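Local coordinates for DNA mismatch repair protein PMS1 (Saccharomyces cerevisiae, PDB 3H4L) that probably binds and hydrolyses ATP through a GHKL-type ATPase domain while acting in DNA mismatch repair, at residues B[28-31]-B[32-36]. Numbering follows the deposited sequence.
With MG (magnesium ion), chain F; ANP (phosphoaminophosphonic acid-adenylate ester), chain E.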
loop_
_atom_site.group_PDB
_atom_site.type_symbol
_atom_site.label_atom_id
_atom_site.label_comp_id
_atom_site.label_asym_id
_atom_site.label_seq_id
_atom_site.Cartn_x
_atom_site.Cartn_y
_atom_site.Cartn_z
ATOM N N THR B 28 13.192 -13.051 2.005
ATOM C CA THR B 28 14.608 -13.194 2.329
ATOM C C THR B 28 15.375 -12.092 1.610
ATOM O O THR B 28 16.259 -11.456 2.185
ATOM C CB THR B 28 15.145 -14.566 1.866
ATOM O OG1 THR B 28 14.385 -15.602 2.497
ATOM C CG2 THR B 28 16.611 -14.738 2.232
ATOM N N ALA B 29 15.032 -11.862 0.348
ATOM C CA ALA B 29 15.706 -10.823 -0.414
ATOM C C ALA B 29 15.566 -9.491 0.314
ATOM O O ALA B 29 16.544 -8.771 0.484
ATOM C CB ALA B 29 15.116 -10.730 -1.822
ATOM N N VAL B 30 14.352 -9.175 0.757
ATOM C CA VAL B 30 14.096 -7.930 1.476
ATOM C C VAL B 30 14.914 -7.847 2.756
ATOM O O VAL B 30 15.482 -6.797 3.072
ATOM C CB VAL B 30 12.611 -7.793 1.849
ATOM C CG1 VAL B 30 12.388 -6.509 2.641
ATOM C CG2 VAL B 30 11.757 -7.807 0.585
ATOM N N LYS B 31 14.960 -8.948 3.503
ATOM C CA LYS B 31 15.736 -8.971 4.734
ATOM C C LYS B 31 17.156 -8.518 4.430
ATOM O O LYS B 31 17.687 -7.634 5.103
ATOM C CB LYS B 31 15.823 -10.375 5.308
ATOM C CG LYS B 31 14.734 -10.788 6.251
ATOM C CD LYS B 31 15.128 -12.133 6.853
ATOM C CE LYS B 31 14.092 -12.669 7.819
ATOM N NZ LYS B 31 14.559 -13.954 8.426
ATOM N N GLU B 32 17.759 -9.139 3.415
ATOM C CA GLU B 32 19.134 -8.848 3.009
ATOM C C GLU B 32 19.370 -7.383 2.674
ATOM O O GLU B 32 20.410 -6.810 3.033
ATOM C CB GLU B 32 19.529 -9.726 1.819
ATOM C CG GLU B 32 19.465 -11.235 2.108
ATOM C CD GLU B 32 20.486 -11.691 3.141
ATOM O OE1 GLU B 32 21.124 -10.835 3.795
ATOM O OE2 GLU B 32 20.646 -12.919 3.308
ATOM N N LEU B 33 18.402 -6.775 1.997
ATOM C CA LEU B 33 18.510 -5.371 1.632
ATOM C C LEU B 33 18.370 -4.424 2.838
ATOM O O LEU B 33 19.166 -3.488 2.997
ATOM C CB LEU B 33 17.470 -5.038 0.563
ATOM C CG LEU B 33 17.703 -5.850 -0.712
ATOM C CD1 LEU B 33 16.583 -5.577 -1.701
ATOM C CD2 LEU B 33 19.076 -5.504 -1.304
ATOM N N VAL B 34 17.363 -4.656 3.673
ATOM C CA VAL B 34 17.170 -3.824 4.855
ATOM C C VAL B 34 18.430 -3.906 5.734
ATOM O O VAL B 34 19.009 -2.872 6.104
ATOM C CB VAL B 34 15.907 -4.283 5.656
ATOM C CG1 VAL B 34 15.818 -3.547 6.994
ATOM C CG2 VAL B 34 14.643 -4.031 4.821
ATOM N N ASP B 35 18.860 -5.134 6.046
ATOM C CA ASP B 35 20.052 -5.368 6.860
ATOM C C ASP B 35 21.241 -4.579 6.336
ATOM O O ASP B 35 21.965 -3.939 7.106
ATOM C CB ASP B 35 20.422 -6.854 6.879
ATOM C CG ASP B 35 19.641 -7.636 7.905
ATOM O OD1 ASP B 35 18.788 -7.033 8.578
ATOM O OD2 ASP B 35 19.879 -8.858 8.046
ATOM N N ASN B 36 21.454 -4.625 5.028
ATOM C CA ASN B 36 22.564 -3.894 4.467
ATOM C C ASN B 36 22.432 -2.386 4.681
ATOM O O ASN B 36 23.409 -1.715 5.011
ATOM C CB ASN B 36 22.721 -4.230 2.990
ATOM C CG ASN B 36 23.346 -5.585 2.788
ATOM O OD1 ASN B 36 23.969 -6.124 3.697
ATOM N ND2 ASN B 36 23.197 -6.143 1.594
HETATM MG MG MG F . 24.771 -8.105 4.005
HETATM P PG ANP E . 25.923 -10.082 5.665
HETATM O O1G ANP E . 24.845 -9.776 4.711
HETATM O O2G ANP E . 25.838 -9.298 6.874
HETATM O O3G ANP E . 26.066 -11.538 6.019
HETATM P PB ANP E . 27.499 -8.394 3.976
HETATM O O1B ANP E . 28.953 -8.073 3.923
HETATM O O2B ANP E . 26.609 -7.290 4.285
HETATM N N3B ANP E . 27.303 -9.663 4.934
HETATM P PA ANP E . 26.071 -8.541 1.443
HETATM O O1A ANP E . 24.811 -8.344 2.131
HETATM O O2A ANP E . 26.132 -9.384 0.213
HETATM O O3A ANP E . 27.157 -8.967 2.534
HETATM O "O5'" ANP E . 26.583 -7.168 0.815
HETATM C "C5'" ANP E . 27.919 -6.895 1.000
HETATM C "C4'" ANP E . 28.688 -5.698 0.598
HETATM O "O4'" ANP E . 27.914 -4.862 -0.282
HETATM C "C3'" ANP E . 28.744 -5.047 1.938
HETATM O "O3'" ANP E . 29.820 -5.597 2.707
HETATM C "C2'" ANP E . 28.809 -3.590 1.584
HETATM O "O2'" ANP E . 30.177 -3.254 1.455
HETATM C "C1'" ANP E . 27.958 -3.557 0.273
HETATM N N9 ANP E . 26.530 -3.131 0.362
HETATM C C8 ANP E . 25.348 -3.822 0.146
HETATM N N7 ANP E . 24.243 -3.157 0.305
HETATM C C5 ANP E . 24.702 -1.903 0.662
HETATM C C6 ANP E . 24.063 -0.648 0.997
HETATM N N6 ANP E . 22.742 -0.520 0.994
HETATM N N1 ANP E . 24.827 0.473 1.324
HETATM C C2 ANP E . 26.202 0.389 1.337
HETATM N N3 ANP E . 26.901 -0.743 1.036
HETATM C C4 ANP E . 26.107 -1.856 0.719
HETATM O O HOH W 1 22.647 -8.295 3.869
HETATM O O HOH W 2 23.927 -7.578 5.929
#
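V30 lays its CG1 methyl against CG2 of V34 one helical turn on, the two carbons 4.0 Å apart and the branched side chains set at a slant to one another. Both valines place CG1 anti to the backbone N, which leaves CG2 of V34 beside its own backbone N and leaning back toward V30. Helix 167-184 receives this face, with C174 and I178 against V30, and Y181 against V34; the hydroxyl of Y181 also hydrogen-bonds OD1 of D35. Beneath the side chains run four successive i to i+4 backbone bonds, from E32 N to T28 O through D35 N to K31 O; that from V34 N to V30 O is almost straight at 177°. Another face of the helix carries E32, whose CG packs 3.2 Å from T28 O before the chain bends at chi2 (-66°) and swings the carboxylate toward the nucleotide. This is the Bergerat-type ATP site of the GHKL family, and E32 and N36 both belong to the pocket of the bound ATP analogue. One water donates to both E32 OE1 (3.0 Å) and E32 O (2.8 Å) while coordinating the magnesium ion, so the glutamate reaches the metal through that water. N36 binds directly, its OD1 lying 2.2 Å from magnesium, and its ND2 donates to O1A of the ATP analogue at 2.8 Å. O1A, O2B and O1G, one from each phosphoryl group, and a second water, which donates a hydrogen bond to O2G, complete the six ligands.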